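Local structure of NAD(P)-dependent oxidoreductase (Pseudomonas putida, 7A3W) at residues Ser12-Gly17 and Arg56-Ala61; Ile70-Lys75 and Gln79-Ser84; Glu60-Ser65 and Pro87-Ser92. The protein probably catalyses the NADPH-dependent reduction of imines, acting as an imine reductase in conjugate reduction and reductive amination. All coordinates share one frame; numbering follows the deposited sequence. Where two conformers were deposited one is given.

How the contacts relate
All three contacts lie in the NADPH-binding Rossmann domain, on one side of the chain's centre. Contacts 1 and 2 are buried and both reach the cofactor; contact 3 is partly buried, its outer side ending in an exposed asparagine and a water. Helix 58-64 serves contacts 1 and 3, packing Ala58 and Ala61 on strand 10-14, and Ile62 and Asn63 on the loop before strand 95-98. Contact 1 joins small apolar packing to one serine hydroxyl bond, contact 2 a helical backbone bond to a methionine-valine touch, and contact 3 has no direct hydrogen bond. Contacts 1 and 2 meet where Leu14 packs on Met72, and Ala58 on Val81.

Contact 1: Ser12-Gly17 and Arg56-Ala61; sequences SVLGLG and REASEA. With NDP (NADPH dihydro-nicotinamide-adenine-dinucleotide phosphate), chain F.
The first strand of the Rossmann fold, running into its glycine-rich turn at the NADPH pocket, is covered here by helix 58-64: Ser12 and Leu14 of strand 10-14 meet Ala61 and Ala58. Both strand side chains start out toward the helix, whereas Val13 between them leaves on the other side of the sheet. Leu14 spreads its two methyls over the two alanines, CD2 lying 4.1 Å from Ala58 CB and CD1 3.9 Å from Ala61 CB. With one helical turn between them, the alanines offer single methyls to a forked leucine, and the small residues let the helix come close: the CA atoms of Ser12 and Ala61 are 5.9 Å apart. Side chains of strand 67-70 and Trp37 of strand 33-37 also pack on Leu14.

Past Leu14 the strand opens into Gly15, Leu16 and Gly17, which fit the start of a GxGxxG dinucleotide-binding pattern. Leu16 N comes to 3.2 Å from O3B of the adenosine ribose, and Gly17 N to 3.3 Å from the same oxygen. A side chain on Gly17 would run into O5B of the cofactor, while the positive phi of Gly15 (107°) would press a CB against the preceding carbonyl oxygen.

The helix begins after Glu57, its N-cap residue, whose backbone N gives a hydrogen bond to Glu60 OE1 from above the carboxylate plane. At the opposite end of the contact Ser12 supplies the polar link. Its OG stands beside the backbone N (chi1 -64°) and donates to Ala61 O at 2.6 Å, 31° from the carbonyl plane; the same buried hydroxyl is also hydrogen-bonded to Ser65 OG.

Contact 2: Ile70-Lys75 and Gln79-Ser84; sequences ICMIDK and QDVLSS. With NDP (NADPH dihydro-nicotinamide-adenine-dinucleotide phosphate), chain F.
Lys75 and Gln79 sit one helical turn apart, their CA atoms 6.5 Å from each other, and Gln79 N donates to Lys75 O at 3.1 Å, a backbone bond of helix 75-83. This is the Rossmann-domain turn from strand 67-70 into that helix, lining the NADPH pocket, with Asp74 at the N-cap position and its OD1 taking Val77 N. Among the side chains, Met72 brings its sulfur to Val81: SD is 4.0 Å from CG2, and CE touches the same methyl. The thioether gets that far because its chain is extended beyond CG (chi2 159°).

Ile73 faces the cofactor. Its carbonyl O accepts from O3D of the nicotinamide ribose at 2.7 Å, its N makes a weak bond to O4B of the adenosine ribose, and CG2 lies 3.5 Å from adenine C8A. Val244 of the second subunit packs on it as well. With an alanine here CG2 and the CG1-CD1 arm are gone, which would probably leave adenine C8A less covered and Val244 with less to pack on.

Around this, Ile70 packs on Ile96 of strand 95-98, and Lys75 runs toward helix 104-116, its NZ bonded to Ser100 O and paired with Asp123.

Contact 3: Glu60-Ser65 and Pro87-Ser92; sequences EAINAS and PLLNMS
Apolar contact comes first: Ile62 of helix 58-64 turns its CG2 methyl to Leu89 CD2, 4.1 Å away, and the same methyl lies 4.4 Å from Met91 CG. CG2 reaches the loop because it stands anti to the backbone N of Ile62, while CG1 (chi1 -68°) lies beside that N. Leu89 starts toward the helix, but Met91 sets off obliquely and only its outer part draws closer.

Leu89 CD2 also meets a polar atom, lying 3.7 Å from Asn63 OD1 as the two side chains approach from opposite directions. In the Rossmann domain this joins the helix beside the first strand to the loop that leads from helix 75-83 into strand 95-98. Lys94, at the end of this loop, sends its NZ to the carbonyl oxygens of Asn63 and Ser65.

The polar link between the segments is a single water. It donates to Asn63 OD1 at 3.0 Å and to Asn90 O at 2.6 Å, so the exposed amide and the loop backbone share it. Within the loop an Asx turn forms: Ser92 N donates to Asn90 OD1 at 2.9 Å from above the carbonyl plane, with an N-H...O angle of 160°.

Contact 1: Ser12-Gly17 and Arg56-Ala61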
loop_
_atom_site.group_PDB
_atom_site.type_symbol
_atom_site.label_atom_id
_atom_site.label_comp_id
_atom_site.label_asym_id
_atom_site.label_seq_id
_atom_site.Cartn_x
_atom_site.Cartn_y
_atom_site.Cartn_z
ATOM N N SER B 12 14.371 25.046 -19.767
ATOM C CA SER B 12 14.752 23.983 -20.722
ATOM C C SER B 12 14.365 22.624 -20.120
ATOM O O SER B 12 14.436 22.466 -18.893
ATOM C CB SER B 12 16.206 24.054 -21.088
ATOM O OG SER B 12 16.522 25.260 -21.788
ATOM N N VAL B 13 13.865 21.725 -20.960
ATOM C CA VAL B 13 13.515 20.327 -20.592
ATOM C C VAL B 13 14.297 19.434 -21.546
ATOM O O VAL B 13 14.167 19.612 -22.760
ATOM C CB VAL B 13 11.996 20.079 -20.659
ATOM C CG1 VAL B 13 11.638 18.616 -20.417
ATOM C CG2 VAL B 13 11.234 21.010 -19.702
ATOM N N LEU B 14 15.108 18.542 -20.996
ATOM C CA LEU B 14 15.906 17.569 -21.778
ATOM C C LEU B 14 15.337 16.183 -21.466
ATOM O O LEU B 14 15.365 15.769 -20.321
ATOM C CB LEU B 14 17.379 17.667 -21.382
ATOM C CG LEU B 14 18.154 18.864 -21.925
ATOM C CD1 LEU B 14 17.684 20.166 -21.302
ATOM C CD2 LEU B 14 19.648 18.669 -21.681
ATOM N N GLY B 15 14.805 15.515 -22.481
ATOM C CA GLY B 15 14.118 14.221 -22.373
ATOM C C GLY B 15 12.643 14.456 -22.557
ATOM O O GLY B 15 12.025 15.108 -21.675
ATOM N N LEU B 16 12.087 14.011 -23.679
ATOM C CA LEU B 16 10.649 14.224 -23.985
ATOM C C LEU B 16 9.953 12.870 -24.107
ATOM O O LEU B 16 9.125 12.705 -25.011
ATOM C CB LEU B 16 10.489 15.057 -25.262
ATOM C CG LEU B 16 11.200 16.401 -25.278
ATOM C CD1 LEU B 16 11.093 17.034 -26.656
ATOM C CD2 LEU B 16 10.633 17.318 -24.197
ATOM N N GLY B 17 10.228 11.944 -23.191
ATOM C CA GLY B 17 9.437 10.707 -23.078
ATOM C C GLY B 17 8.074 10.948 -22.464
ATOM O O GLY B 17 7.526 12.125 -22.524
ATOM N N ARG B 56 18.833 21.806 -31.262
ATOM C CA ARG B 56 19.464 20.724 -32.061
ATOM C C ARG B 56 20.312 19.854 -31.124
ATOM O O ARG B 56 20.354 18.632 -31.290
ATOM C CB ARG B 56 20.321 21.332 -33.181
ATOM C CG ARG B 56 19.957 20.876 -34.590
ATOM C CD ARG B 56 20.941 19.891 -35.200
ATOM N NE ARG B 56 20.650 19.617 -36.604
ATOM N N GLU B 57 20.955 20.499 -30.151
ATOM C CA GLU B 57 21.997 19.903 -29.281
ATOM C C GLU B 57 21.624 20.111 -27.810
ATOM O O GLU B 57 21.034 21.185 -27.475
ATOM C CB GLU B 57 23.312 20.624 -29.540
ATOM C CG GLU B 57 23.768 20.580 -30.962
ATOM C CD GLU B 57 24.580 19.322 -31.112
ATOM O OE1 GLU B 57 24.019 18.226 -30.909
ATOM O OE2 GLU B 57 25.794 19.455 -31.324
ATOM N N ALA B 58 22.022 19.177 -26.946
ATOM C CA ALA B 58 21.824 19.341 -25.481
ATOM C C ALA B 58 22.489 20.652 -25.009
ATOM O O ALA B 58 21.849 21.409 -24.218
ATOM C CB ALA B 58 22.287 18.103 -24.757
ATOM N N SER B 59 23.671 20.970 -25.537
ATOM C CA SER B 59 24.440 22.210 -25.230
ATOM C C SER B 59 23.566 23.450 -25.440
ATOM O O SER B 59 23.594 24.336 -24.572
ATOM C CB SER B 59 25.690 22.324 -26.059
ATOM O OG SER B 59 26.375 21.086 -26.121
ATOM N N GLU B 60 22.854 23.529 -26.568
ATOM C CA GLU B 60 22.012 24.713 -26.916
ATOM C C GLU B 60 20.818 24.797 -25.951
ATOM O O GLU B 60 20.402 25.932 -25.573
ATOM C CB GLU B 60 21.547 24.630 -28.374
ATOM C CG GLU B 60 22.689 24.712 -29.385
ATOM C CD GLU B 60 22.377 24.193 -30.785
ATOM O OE1 GLU B 60 21.251 23.667 -30.996
ATOM O OE2 GLU B 60 23.254 24.317 -31.672
ATOM N N ALA B 61 20.249 23.656 -25.562
ATOM C CA ALA B 61 19.135 23.633 -24.593
ATOM C C ALA B 61 19.648 24.199 -23.259
ATOM O O ALA B 61 18.961 25.031 -22.623
ATOM C CB ALA B 61 18.547 22.235 -24.464
HETATM P PA NDP F . 10.384 7.131 -21.460
HETATM O O1A NDP F . 9.044 7.573 -21.975
HETATM O O2A NDP F . 10.958 5.773 -21.790
HETATM O O5B NDP F . 11.433 8.245 -21.931
HETATM C C5B NDP F . 12.847 8.009 -21.801
HETATM C C4B NDP F . 13.539 9.269 -22.251
HETATM O O4B NDP F . 14.981 9.105 -22.117
HETATM C C3B NDP F . 13.294 9.674 -23.709
HETATM O O3B NDP F . 13.374 11.078 -23.787
HETATM C C2B NDP F . 14.462 8.985 -24.396
HETATM O O2B NDP F . 14.874 9.508 -25.665
HETATM C C1B NDP F . 15.549 9.329 -23.388
HETATM N N9A NDP F . 16.740 8.518 -23.537
HETATM C C8A NDP F . 16.891 7.165 -23.396
HETATM N N7A NDP F . 18.121 6.764 -23.615
HETATM C C5A NDP F . 18.823 7.933 -23.869
HETATM C C6A NDP F . 20.172 8.192 -24.175
HETATM N N6A NDP F . 21.118 7.248 -24.246
HETATM N N1A NDP F . 20.526 9.477 -24.380
HETATM C C2A NDP F . 19.590 10.433 -24.308
HETATM N N3A NDP F . 18.294 10.315 -24.050
HETATM C C4A NDP F . 17.975 9.023 -23.837
HETATM O O3 NDP F . 10.528 7.312 -19.883
HETATM P PN NDP F . 9.635 8.257 -18.928
HETATM O O1N NDP F . 8.463 7.432 -18.552
HETATM O O2N NDP F . 9.382 9.579 -19.590
HETATM O O5D NDP F . 10.580 8.355 -17.657
HETATM C C5D NDP F . 11.686 9.278 -17.557
HETATM C C4D NDP F . 12.210 9.239 -16.145
HETATM O O4D NDP F . 11.193 9.718 -15.223
HETATM C C3D NDP F . 12.642 7.854 -15.629
HETATM O O3D NDP F . 13.891 7.968 -14.960
HETATM C C2D NDP F . 11.478 7.447 -14.746
HETATM O O2D NDP F . 11.878 6.503 -13.761
HETATM C C1D NDP F . 10.998 8.791 -14.193
HETATM N N1N NDP F . 9.546 8.817 -13.836
HETATM C C2N NDP F . 8.549 8.525 -14.741
HETATM C C3N NDP F . 7.232 8.388 -14.349
HETATM C C7N NDP F . 6.129 8.066 -15.300
HETATM O O7N NDP F . 5.016 7.839 -14.825
HETATM N N7N NDP F . 6.321 8.067 -16.609
HETATM C C4N NDP F . 6.872 8.643 -12.938
HETATM C C5N NDP F . 7.982 8.970 -12.079
HETATM C C6N NDP F . 9.200 9.154 -12.546
HETATM P P2B NDP F . 14.089 8.941 -26.960
HETATM O O1X NDP F . 14.120 7.423 -26.797
HETATM O O2X NDP F . 12.723 9.587 -27.029
HETATM O O3X NDP F . 15.031 9.438 -28.036
#

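Contact 2: Ile70-Lys75 and Gln79-Ser84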
loop_
_atom_site.group_PDB
_atom_site.type_symbol
_atom_site.label_atom_id
_atom_site.label_comp_id
_atom_site.label_asym_id
_atom_site.label_seq_id
_atom_site.Cartn_x
_atom_site.Cartn_y
_atom_site.Cartn_z
ATOM N N ILE B 70 15.960 17.869 -16.269
ATOM C CA ILE B 70 16.398 16.619 -16.954
ATOM C C ILE B 70 15.367 15.542 -16.640
ATOM O O ILE B 70 15.041 15.355 -15.461
ATOM C CB ILE B 70 17.778 16.176 -16.469
ATOM C CG1 ILE B 70 18.788 17.316 -16.404
ATOM C CG2 ILE B 70 18.279 15.005 -17.328
ATOM C CD1 ILE B 70 19.000 18.035 -17.715
ATOM N N CYS B 71 14.847 14.866 -17.643
ATOM C CA CYS B 71 13.897 13.748 -17.448
ATOM C C CYS B 71 14.158 12.685 -18.507
ATOM O O CYS B 71 13.290 12.407 -19.345
ATOM C CB CYS B 71 12.454 14.222 -17.477
ATOM S SG CYS B 71 11.366 12.997 -16.722
ATOM N N MET B 72 15.347 12.133 -18.467
ATOM C CA MET B 72 15.758 11.044 -19.377
ATOM C C MET B 72 15.549 9.717 -18.638
ATOM O O MET B 72 15.167 9.703 -17.470
ATOM C CB MET B 72 17.223 11.203 -19.789
ATOM C CG MET B 72 17.472 12.381 -20.698
ATOM S SD MET B 72 19.208 12.910 -20.661
ATOM C CE MET B 72 18.987 14.640 -21.048
ATOM N N ILE B 73 15.756 8.598 -19.323
ATOM C CA ILE B 73 15.400 7.280 -18.760
ATOM C C ILE B 73 16.122 7.108 -17.412
ATOM O O ILE B 73 15.536 6.547 -16.478
ATOM C CB ILE B 73 15.701 6.141 -19.753
ATOM C CG1 ILE B 73 15.169 4.810 -19.214
ATOM C CG2 ILE B 73 17.191 6.106 -20.107
ATOM C CD1 ILE B 73 13.719 4.876 -18.785
ATOM N N ASP B 74 17.352 7.589 -17.300
ATOM C CA ASP B 74 18.127 7.438 -16.044
ATOM C C ASP B 74 19.225 8.494 -15.941
ATOM O O ASP B 74 19.513 9.211 -16.917
ATOM C CB ASP B 74 18.656 6.016 -15.861
ATOM C CG ASP B 74 19.650 5.564 -16.904
ATOM O OD1 ASP B 74 20.336 6.427 -17.484
ATOM O OD2 ASP B 74 19.736 4.347 -17.126
ATOM N N LYS B 75 19.807 8.605 -14.750
ATOM C CA LYS B 75 20.888 9.579 -14.486
ATOM C C LYS B 75 22.130 9.242 -15.316
ATOM O O LYS B 75 22.796 10.168 -15.757
ATOM C CB LYS B 75 21.153 9.635 -12.986
ATOM C CG LYS B 75 19.987 10.198 -12.177
ATOM C CD LYS B 75 20.328 10.447 -10.719
ATOM C CE LYS B 75 19.147 10.593 -9.785
ATOM N NZ LYS B 75 18.313 11.790 -10.103
ATOM N N GLN B 79 24.759 11.671 -17.573
ATOM C CA GLN B 79 26.239 11.670 -17.471
ATOM C C GLN B 79 26.853 11.638 -18.885
ATOM O O GLN B 79 27.810 12.380 -19.142
ATOM C CB GLN B 79 26.699 10.517 -16.574
ATOM C CG GLN B 79 28.212 10.421 -16.453
ATOM C CD GLN B 79 28.819 11.491 -15.570
ATOM O OE1 GLN B 79 28.190 12.504 -15.250
ATOM N NE2 GLN B 79 30.062 11.273 -15.157
ATOM N N ASP B 80 26.306 10.833 -19.798
ATOM C CA ASP B 80 26.764 10.767 -21.218
ATOM C C ASP B 80 26.525 12.118 -21.912
ATOM O O ASP B 80 27.399 12.580 -22.670
ATOM C CB ASP B 80 26.057 9.642 -21.975
ATOM C CG ASP B 80 26.370 8.269 -21.413
ATOM O OD1 ASP B 80 27.423 8.124 -20.765
ATOM O OD2 ASP B 80 25.551 7.372 -21.615
ATOM N N VAL B 81 25.380 12.751 -21.676
ATOM C CA VAL B 81 25.095 14.112 -22.217
ATOM C C VAL B 81 26.169 15.094 -21.713
ATOM O O VAL B 81 26.733 15.825 -22.531
ATOM C CB VAL B 81 23.670 14.564 -21.869
ATOM C CG1 VAL B 81 23.477 16.053 -22.130
ATOM C CG2 VAL B 81 22.640 13.715 -22.612
ATOM N N LEU B 82 26.451 15.115 -20.410
ATOM C CA LEU B 82 27.516 15.970 -19.818
ATOM C C LEU B 82 28.856 15.700 -20.528
ATOM O O LEU B 82 29.526 16.673 -20.889
ATOM C CB LEU B 82 27.620 15.682 -18.316
ATOM C CG LEU B 82 26.949 16.684 -17.367
ATOM C CD1 LEU B 82 25.846 17.504 -18.016
ATOM C CD2 LEU B 82 26.420 15.980 -16.125
ATOM N N SER B 83 29.214 14.431 -20.740
ATOM C CA SER B 83 30.505 13.997 -21.337
ATOM C C SER B 83 30.685 14.536 -22.759
ATOM O O SER B 83 31.842 14.649 -23.183
ATOM C CB SER B 83 30.646 12.509 -21.339
ATOM O OG SER B 83 30.968 12.061 -20.042
ATOM N N SER B 84 29.607 14.824 -23.483
ATOM C CA SER B 84 29.674 15.288 -24.892
ATOM C C SER B 84 29.605 16.818 -24.963
ATOM O O SER B 84 29.579 17.350 -26.070
ATOM C CB SER B 84 28.589 14.643 -25.705
ATOM O OG SER B 84 27.329 15.185 -25.349
HETATM P PA NDP F . 10.384 7.131 -21.460
HETATM O O1A NDP F . 9.044 7.573 -21.975
HETATM O O2A NDP F . 10.958 5.773 -21.790
HETATM O O5B NDP F . 11.433 8.245 -21.931
HETATM C C5B NDP F . 12.847 8.009 -21.801
HETATM C C4B NDP F . 13.539 9.269 -22.251
HETATM O O4B NDP F . 14.981 9.105 -22.117
HETATM C C3B NDP F . 13.294 9.674 -23.709
HETATM O O3B NDP F . 13.374 11.078 -23.787
HETATM C C2B NDP F . 14.462 8.985 -24.396
HETATM O O2B NDP F . 14.874 9.508 -25.665
HETATM C C1B NDP F . 15.549 9.329 -23.388
HETATM N N9A NDP F . 16.740 8.518 -23.537
HETATM C C8A NDP F . 16.891 7.165 -23.396
HETATM N N7A NDP F . 18.121 6.764 -23.615
HETATM C C5A NDP F . 18.823 7.933 -23.869
HETATM C C6A NDP F . 20.172 8.192 -24.175
HETATM N N6A NDP F . 21.118 7.248 -24.246
HETATM N N1A NDP F . 20.526 9.477 -24.380
HETATM C C2A NDP F . 19.590 10.433 -24.308
HETATM N N3A NDP F . 18.294 10.315 -24.050
HETATM C C4A NDP F . 17.975 9.023 -23.837
HETATM O O3 NDP F . 10.528 7.312 -19.883
HETATM P PN NDP F . 9.635 8.257 -18.928
HETATM O O1N NDP F . 8.463 7.432 -18.552
HETATM O O2N NDP F . 9.382 9.579 -19.590
HETATM O O5D NDP F . 10.580 8.355 -17.657
HETATM C C5D NDP F . 11.686 9.278 -17.557
HETATM C C4D NDP F . 12.210 9.239 -16.145
HETATM O O4D NDP F . 11.193 9.718 -15.223
HETATM C C3D NDP F . 12.642 7.854 -15.629
HETATM O O3D NDP F . 13.891 7.968 -14.960
HETATM C C2D NDP F . 11.478 7.447 -14.746
HETATM O O2D NDP F . 11.878 6.503 -13.761
HETATM C C1D NDP F . 10.998 8.791 -14.193
HETATM N N1N NDP F . 9.546 8.817 -13.836
HETATM C C2N NDP F . 8.549 8.525 -14.741
HETATM C C3N NDP F . 7.232 8.388 -14.349
HETATM C C7N NDP F . 6.129 8.066 -15.300
HETATM O O7N NDP F . 5.016 7.839 -14.825
HETATM N N7N NDP F . 6.321 8.067 -16.609
HETATM C C4N NDP F . 6.872 8.643 -12.938
HETATM C C5N NDP F . 7.982 8.970 -12.079
HETATM C C6N NDP F . 9.200 9.154 -12.546
HETATM P P2B NDP F . 14.089 8.941 -26.960
HETATM O O1X NDP F . 14.120 7.423 -26.797
HETATM O O2X NDP F . 12.723 9.587 -27.029
HETATM O O3X NDP F . 15.031 9.438 -28.036
#

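Contact 3: Glu60-Ser65 and Pro87-Ser92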
loop_
_atom_site.group_PDB
_atom_site.type_symbol
_atom_site.label_atom_id
_atom_site.label_comp_id
_atom_site.label_asym_id
_atom_site.label_seq_id
_atom_site.Cartn_x
_atom_site.Cartn_y
_atom_site.Cartn_z
ATOM N N GLU B 60 22.854 23.529 -26.568
ATOM C CA GLU B 60 22.012 24.713 -26.916
ATOM C C GLU B 60 20.818 24.797 -25.951
ATOM O O GLU B 60 20.402 25.932 -25.573
ATOM C CB GLU B 60 21.547 24.630 -28.374
ATOM C CG GLU B 60 22.689 24.712 -29.385
ATOM C CD GLU B 60 22.377 24.193 -30.785
ATOM O OE1 GLU B 60 21.251 23.667 -30.996
ATOM O OE2 GLU B 60 23.254 24.317 -31.672
ATOM N N ALA B 61 20.249 23.656 -25.562
ATOM C CA ALA B 61 19.135 23.633 -24.593
ATOM C C ALA B 61 19.648 24.199 -23.259
ATOM O O ALA B 61 18.961 25.031 -22.623
ATOM C CB ALA B 61 18.547 22.235 -24.464
ATOM N N ILE B 62 20.836 23.779 -22.840
ATOM C CA ILE B 62 21.464 24.288 -21.578
ATOM C C ILE B 62 21.698 25.797 -21.698
ATOM O O ILE B 62 21.339 26.541 -20.742
ATOM C CB ILE B 62 22.746 23.495 -21.264
ATOM C CG1 ILE B 62 22.387 22.054 -20.900
ATOM C CG2 ILE B 62 23.557 24.207 -20.194
ATOM C CD1 ILE B 62 23.525 21.048 -20.965
ATOM N N ASN B 63 22.205 26.254 -22.848
ATOM C CA ASN B 63 22.551 27.685 -23.063
ATOM C C ASN B 63 21.293 28.549 -23.034
ATOM O O ASN B 63 21.381 29.735 -22.595
ATOM C CB ASN B 63 23.372 27.847 -24.336
ATOM C CG ASN B 63 24.795 27.379 -24.134
ATOM O OD1 ASN B 63 25.301 27.406 -23.011
ATOM N ND2 ASN B 63 25.453 26.978 -25.211
ATOM N N ALA B 64 20.136 27.982 -23.375
ATOM C CA ALA B 64 18.907 28.764 -23.645
ATOM C C ALA B 64 18.266 29.283 -22.350
ATOM O O ALA B 64 17.492 30.247 -22.420
ATOM C CB ALA B 64 17.944 27.900 -24.417
ATOM N N SER B 65 18.515 28.647 -21.203
ATOM C CA SER B 65 17.733 28.889 -19.961
ATOM C C SER B 65 18.643 28.899 -18.731
ATOM O O SER B 65 19.716 28.260 -18.762
ATOM C CB SER B 65 16.631 27.849 -19.813
ATOM O OG SER B 65 15.879 27.741 -21.001
ATOM N N PRO B 87 33.995 20.882 -22.165
ATOM C CA PRO B 87 34.264 20.885 -20.727
ATOM C C PRO B 87 34.218 22.299 -20.125
ATOM O O PRO B 87 33.992 22.413 -18.942
ATOM C CB PRO B 87 35.671 20.294 -20.590
ATOM C CG PRO B 87 35.848 19.513 -21.866
ATOM C CD PRO B 87 35.133 20.334 -22.922
ATOM N N LEU B 88 34.428 23.323 -20.955
ATOM C CA LEU B 88 34.461 24.735 -20.522
ATOM C C LEU B 88 33.091 25.379 -20.715
ATOM O O LEU B 88 33.028 26.601 -20.591
ATOM C CB LEU B 88 35.536 25.471 -21.332
ATOM C CG LEU B 88 36.971 24.946 -21.192
ATOM C CD1 LEU B 88 37.929 25.815 -21.992
ATOM C CD2 LEU B 88 37.425 24.846 -19.730
ATOM N N LEU B 89 32.044 24.640 -21.080
ATOM C CA LEU B 89 30.711 25.271 -21.237
ATOM C C LEU B 89 30.397 25.961 -19.911
ATOM O O LEU B 89 30.556 25.340 -18.853
ATOM C CB LEU B 89 29.663 24.222 -21.609
ATOM C CG LEU B 89 28.334 24.790 -22.104
ATOM C CD1 LEU B 89 27.573 23.765 -22.925
ATOM C CD2 LEU B 89 27.484 25.271 -20.950
ATOM N N ASN B 90 30.027 27.231 -19.943
ATOM C CA ASN B 90 29.850 28.011 -18.698
ATOM C C ASN B 90 28.414 27.876 -18.215
ATOM O O ASN B 90 27.523 28.379 -18.912
ATOM C CB ASN B 90 30.191 29.485 -18.872
ATOM C CG ASN B 90 30.252 30.213 -17.547
ATOM O OD1 ASN B 90 30.017 29.630 -16.492
ATOM N ND2 ASN B 90 30.530 31.503 -17.598
ATOM N N MET B 91 28.196 27.232 -17.058
ATOM C CA MET B 91 26.820 27.046 -16.519
ATOM C C MET B 91 26.567 28.017 -15.363
ATOM O O MET B 91 25.567 27.833 -14.635
ATOM C CB MET B 91 26.608 25.608 -16.056
ATOM C CG MET B 91 26.740 24.607 -17.189
ATOM S SD MET B 91 26.134 23.004 -16.681
ATOM C CE MET B 91 26.730 21.976 -18.020
ATOM N N SER B 92 27.457 28.999 -15.169
ATOM C CA SER B 92 27.267 30.075 -14.164
ATOM C C SER B 92 25.824 30.589 -14.233
ATOM O O SER B 92 25.352 30.894 -15.344
ATOM C CB SER B 92 28.265 31.199 -14.354
ATOM O OG SER B 92 27.845 32.366 -13.665
HETATM O O HOH W 1 26.885 29.248 -21.297
#